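Local coordinates for putative GH105 family protein (Salmonella enterica subsp. enterica serovar Paratyphi A, PDB 3QWT) that is of unknown function but, as a putative member of glycoside hydrolase family GH105 with an alpha/alpha toroid fold, probably hydrolyses glycosidic bonds in unsaturated uronic-acid-containing saccharides, at residues A[32-36]-A[332-337]; A[340-344]-A[358-364]. Numbering follows the deposited sequence.

How the interactions relate
Both contacts involve the chain after helix 318-330 of the alpha/alpha toroid. Following the chain, helix 23-37 comes first. Interaction 1 joins it to the turn 332-337 after helix 318-330. It thus closes a loop of 295 residues and sets the first helix beside the late chain. Interaction 2 opens three residues later. It pairs 340-344 with 358-364 and closes a short loop of 13 residues that includes helix 351-355. The two are in series, neither nested nor crossed. Their centres lie about 14 Å apart, and E337 OE2 packs at 3.3 Å from S361 CB. Helix 363-377, which starts in interaction 2, also reaches interaction 1: its Q366 bonds to V33 O and G336 O.

Interaction 1. Residues A[32-36]-A[332-337]; sequences KVTHN and ISPEGE
This contact packs a tight turn with a G1-type beta bulge against an N-terminal helix of the alpha/alpha toroid. Residues 32-36 are helical, with N36 N bonded to K32 O at 3.1 Å. S333 to G336 form a type I beta turn. G336 N donates to S333 O at 2.8 Å, and S333 N donates to E337 O at 2.9 Å. G336 supplies the bulge with phi/psi of 106/11. S333 also makes an ST turn: its OG accepts from E335 N at 3.1 Å.

The register is set by V33 and G336, whose CA atoms are 4.5 Å apart. A CB on G336 would lie 2.4 Å from K32 O, a clash, and would jam against E335 O. Glycine therefore suits both the turn and the close approach to the helix. V33 CA makes a CA-H...O contact with G336 O at 3.5 Å. That carbonyl also accepts a bond from Q366 of helix 363-377, as does V33 O.

The long side chain of K32 (t, t, m, t) lies over the turn. Its CD is 3.1 Å from P334 O and 3.6 Å from G336 N, and its CG is 3.7 Å from E335 O. One turn of helix later, N36 (chi1 t) extends toward E335 and E337. Its ND2 gives E335 O a weak hydrogen bond of 3.2 Å, and its OD1 is 3.6 Å from E337 CB. The apolar part is small: with V33 in the t rotamer, V33 CG2 meets I332 CG2 at 3.8 Å.

Interaction 2. Residues A[340-344]-A[358-364]; sequences QTSFG and PLTSMPY
Loop 340-344 meets 358-364, which turns helical at P363, in an isolated antiparallel beta bridge. S342 and L359 form a non-hydrogen-bonded pair, CA to CA 4.3 Å. The flanking bonds are T360 N to T341 O at 2.7 Å and F343 N to P358 O at 2.8 Å. Both acceptors also take a CA-H...O contact: L359 CA to T341 O at 3.1 Å, and S342 CA to P358 O at 3.5 Å.

S342 O accepts from Y364 OH at 2.5 Å, a short bond near the plane of the ring. Chi1 of Y364 is p, which brings the hydroxyl back to the loop. S342 N bonds to E293 and S342 OG to R232. T341 OG1 bonds to L338 O, and T360 OG1 to K60.

F343 (chi1 t) touches T360 CG2 with its CB at 3.8 Å, and its CE1 is 3.5 Å from CE of selenomethionine M362. M362 SE lies 5.0 Å from the F343 ring centroid, at the ring edge: a Met-aromatic contact.

M362 is the N-cap residue of helix 363-377. The bridge joins the loop after helix 318-330 to its lead-in; Y364 packs on helix 67-83, stacks with W67 and touches helix 294-309.

Interaction 1. Residues A[32-36]-A[332-337]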
loop_
_atom_site.group_PDB
_atom_site.type_symbol
_atom_site.label_atom_id
_atom_site.label_comp_id
_atom_site.label_asym_id
_atom_site.label_seq_id
_atom_site.Cartn_x
_atom_site.Cartn_y
_atom_site.Cartn_z
ATOM N N LYS A 32 22.561 17.251 42.322
ATOM C CA LYS A 32 22.333 18.230 43.388
ATOM C C LYS A 32 21.015 19.002 43.212
ATOM O O LYS A 32 20.309 19.315 44.182
ATOM C CB LYS A 32 23.512 19.215 43.467
ATOM C CG LYS A 32 23.658 19.911 44.811
ATOM C CD LYS A 32 24.523 21.166 44.699
ATOM C CE LYS A 32 25.871 20.894 44.022
ATOM N NZ LYS A 32 26.612 22.160 43.731
ATOM N N VAL A 33 20.703 19.322 41.964
ATOM C CA VAL A 33 19.476 20.018 41.624
ATOM C C VAL A 33 18.261 19.116 41.874
ATOM O O VAL A 33 17.211 19.569 42.328
ATOM C CB VAL A 33 19.559 20.510 40.159
ATOM C CG1 VAL A 33 18.204 20.943 39.618
ATOM C CG2 VAL A 33 20.575 21.650 40.067
ATOM N N THR A 34 18.419 17.827 41.605
ATOM C CA THR A 34 17.342 16.867 41.817
ATOM C C THR A 34 17.098 16.690 43.303
ATOM O O THR A 34 15.955 16.666 43.751
ATOM C CB THR A 34 17.669 15.509 41.174
ATOM O OG1 THR A 34 17.829 15.694 39.767
ATOM C CG2 THR A 34 16.548 14.508 41.404
ATOM N N HIS A 35 18.182 16.586 44.061
ATOM C CA HIS A 35 18.087 16.384 45.498
ATOM C C HIS A 35 17.353 17.554 46.137
ATOM O O HIS A 35 16.520 17.379 47.033
ATOM C CB HIS A 35 19.476 16.228 46.117
ATOM C CG HIS A 35 19.444 15.919 47.582
ATOM N ND1 HIS A 35 19.675 16.876 48.552
ATOM C CD2 HIS A 35 19.184 14.769 48.243
ATOM C CE1 HIS A 35 19.564 16.323 49.742
ATOM N NE2 HIS A 35 19.270 15.045 49.586
ATOM N N ASN A 36 17.658 18.748 45.653
ATOM C CA ASN A 36 16.975 19.949 46.101
ATOM C C ASN A 36 15.455 19.872 45.847
ATOM O O ASN A 36 14.647 20.017 46.766
ATOM C CB ASN A 36 17.608 21.176 45.421
ATOM C CG ASN A 36 17.350 22.459 46.175
ATOM O OD1 ASN A 36 16.375 23.153 45.910
ATOM N ND2 ASN A 36 18.230 22.785 47.124
ATOM N N ILE A 332 22.963 28.356 40.210
ATOM C CA ILE A 332 22.657 27.194 41.023
ATOM C C ILE A 332 23.420 27.283 42.354
ATOM O O ILE A 332 24.653 27.318 42.377
ATOM C CB ILE A 332 22.971 25.900 40.266
ATOM C CG1 ILE A 332 22.180 25.863 38.949
ATOM C CG2 ILE A 332 22.647 24.690 41.120
ATOM C CD1 ILE A 332 22.349 24.580 38.153
ATOM N N SER A 333 22.687 27.353 43.463
ATOM C CA SER A 333 23.318 27.543 44.771
ATOM C C SER A 333 24.067 26.277 45.205
ATOM O O SER A 333 23.911 25.226 44.596
ATOM C CB SER A 333 22.283 27.971 45.816
ATOM O OG SER A 333 21.802 26.868 46.557
ATOM N N PRO A 334 24.917 26.381 46.239
ATOM C CA PRO A 334 25.664 25.183 46.643
ATOM C C PRO A 334 24.732 24.091 47.168
ATOM O O PRO A 334 25.096 22.917 47.182
ATOM C CB PRO A 334 26.588 25.699 47.749
ATOM C CG PRO A 334 26.703 27.169 47.492
ATOM C CD PRO A 334 25.361 27.581 46.966
ATOM N N GLU A 335 23.532 24.478 47.584
ATOM C CA GLU A 335 22.530 23.513 48.021
ATOM C C GLU A 335 21.854 22.870 46.819
ATOM O O GLU A 335 21.262 21.801 46.938
ATOM C CB GLU A 335 21.480 24.180 48.914
ATOM C CG GLU A 335 21.977 24.564 50.304
ATOM C CD GLU A 335 23.226 25.430 50.269
ATOM O OE1 GLU A 335 24.310 24.921 50.641
ATOM O OE2 GLU A 335 23.125 26.616 49.877
ATOM N N GLY A 336 21.942 23.536 45.667
ATOM C CA GLY A 336 21.390 23.019 44.425
ATOM C C GLY A 336 20.121 23.716 43.957
ATOM O O GLY A 336 19.460 23.250 43.041
ATOM N N GLU A 337 19.793 24.835 44.592
ATOM C CA GLU A 337 18.564 25.568 44.327
ATOM C C GLU A 337 18.804 26.555 43.215
ATOM O O GLU A 337 19.766 27.321 43.261
ATOM C CB GLU A 337 18.133 26.323 45.588
ATOM C CG GLU A 337 17.060 27.392 45.386
ATOM C CD GLU A 337 16.714 28.122 46.684
ATOM O OE1 GLU A 337 17.506 28.019 47.647
ATOM O OE2 GLU A 337 15.655 28.791 46.746
#

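Interaction 2. Residues A[340-344]-A[358-364]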
loop_
_atom_site.group_PDB
_atom_site.type_symbol
_atom_site.label_atom_id
_atom_site.label_comp_id
_atom_site.label_asym_id
_atom_site.label_seq_id
_atom_site.Cartn_x
_atom_site.Cartn_y
_atom_site.Cartn_z
ATOM N N GLN A 340 17.278 32.584 40.915
ATOM C CA GLN A 340 16.252 33.564 40.550
ATOM C C GLN A 340 14.975 32.972 39.927
ATOM O O GLN A 340 14.578 33.355 38.825
ATOM C CB GLN A 340 16.846 34.593 39.597
ATOM C CG GLN A 340 17.861 35.490 40.231
ATOM C CD GLN A 340 17.235 36.753 40.779
ATOM O OE1 GLN A 340 16.735 37.592 40.027
ATOM N NE2 GLN A 340 17.255 36.895 42.095
ATOM N N THR A 341 14.327 32.052 40.629
ATOM C CA THR A 341 13.058 31.502 40.174
ATOM C C THR A 341 11.869 32.335 40.684
ATOM O O THR A 341 11.808 32.670 41.864
ATOM C CB THR A 341 12.888 30.052 40.669
ATOM O OG1 THR A 341 13.997 29.253 40.232
ATOM C CG2 THR A 341 11.565 29.461 40.176
ATOM N N SER A 342 10.927 32.661 39.799
ATOM C CA SER A 342 9.693 33.356 40.185
ATOM C C SER A 342 8.578 32.359 40.463
ATOM O O SER A 342 8.476 31.315 39.813
ATOM C CB SER A 342 9.228 34.350 39.106
ATOM O OG SER A 342 8.798 33.688 37.914
ATOM N N PHE A 343 7.742 32.702 41.433
ATOM C CA PHE A 343 6.662 31.848 41.896
ATOM C C PHE A 343 5.578 31.768 40.832
ATOM O O PHE A 343 5.615 32.507 39.853
ATOM C CB PHE A 343 6.102 32.395 43.209
ATOM C CG PHE A 343 4.975 31.587 43.766
ATOM C CD1 PHE A 343 5.177 30.272 44.153
ATOM C CD2 PHE A 343 3.707 32.135 43.892
ATOM C CE1 PHE A 343 4.134 29.517 44.664
ATOM C CE2 PHE A 343 2.662 31.388 44.398
ATOM C CZ PHE A 343 2.876 30.075 44.791
ATOM N N GLY A 344 4.623 30.862 41.018
ATOM C CA GLY A 344 3.544 30.697 40.060
ATOM C C GLY A 344 2.985 32.044 39.661
ATOM O O GLY A 344 2.711 32.885 40.528
ATOM N N PRO A 358 6.766 37.253 43.506
ATOM C CA PRO A 358 7.758 36.783 44.483
ATOM C C PRO A 358 8.734 35.750 43.913
ATOM O O PRO A 358 8.359 34.928 43.055
ATOM C CB PRO A 358 6.899 36.109 45.554
ATOM C CG PRO A 358 5.526 36.616 45.339
ATOM C CD PRO A 358 5.392 36.892 43.898
ATOM N N LEU A 359 9.968 35.784 44.407
ATOM C CA LEU A 359 10.992 34.821 44.012
ATOM C C LEU A 359 11.083 33.656 44.998
ATOM O O LEU A 359 11.017 33.860 46.208
ATOM C CB LEU A 359 12.343 35.521 43.899
ATOM C CG LEU A 359 12.373 36.672 42.898
ATOM C CD1 LEU A 359 13.577 37.569 43.115
ATOM C CD2 LEU A 359 12.346 36.142 41.472
ATOM N N THR A 360 11.238 32.438 44.493
ATOM C CA THR A 360 11.282 31.267 45.376
ATOM C C THR A 360 11.495 29.982 44.582
ATOM O O THR A 360 11.132 29.903 43.416
ATOM C CB THR A 360 9.980 31.118 46.202
ATOM O OG1 THR A 360 10.146 30.100 47.201
ATOM C CG2 THR A 360 8.804 30.751 45.291
ATOM N N SER A 361 12.065 28.974 45.234
ATOM C CA SER A 361 12.397 27.720 44.583
ATOM C C SER A 361 11.143 26.920 44.210
ATOM O O SER A 361 10.170 26.908 44.949
ATOM C CB SER A 361 13.305 26.903 45.498
ATOM O OG SER A 361 12.692 26.691 46.759
HETATM N N MSE A 362 11.155 26.265 43.055
HETATM C CA MSE A 362 9.976 25.521 42.621
HETATM C C MSE A 362 10.351 24.279 41.837
HETATM O O MSE A 362 11.422 24.216 41.239
HETATM C CB MSE A 362 9.051 26.414 41.782
HETATM C CG MSE A 362 8.556 27.637 42.546
HETATM SE SE MSE A 362 7.207 27.117 43.866
HETATM C CE MSE A 362 5.673 27.088 42.655
ATOM N N PRO A 363 9.475 23.268 41.856
ATOM C CA PRO A 363 9.701 22.065 41.048
ATOM C C PRO A 363 10.098 22.417 39.609
ATOM O O PRO A 363 11.062 21.867 39.091
ATOM C CB PRO A 363 8.340 21.365 41.082
ATOM C CG PRO A 363 7.769 21.756 42.408
ATOM C CD PRO A 363 8.248 23.176 42.667
ATOM N N TYR A 364 9.386 23.342 38.980
ATOM C CA TYR A 364 9.702 23.705 37.599
ATOM C C TYR A 364 11.026 24.466 37.471
ATOM O O TYR A 364 11.716 24.358 36.454
ATOM C CB TYR A 364 8.562 24.501 36.975
ATOM C CG TYR A 364 8.194 25.748 37.733
ATOM C CD1 TYR A 364 8.887 26.936 37.533
ATOM C CD2 TYR A 364 7.139 25.746 38.636
ATOM C CE1 TYR A 364 8.542 28.092 38.223
ATOM C CE2 TYR A 364 6.782 26.893 39.325
ATOM C CZ TYR A 364 7.489 28.064 39.121
ATOM O OH TYR A 364 7.130 29.205 39.814
#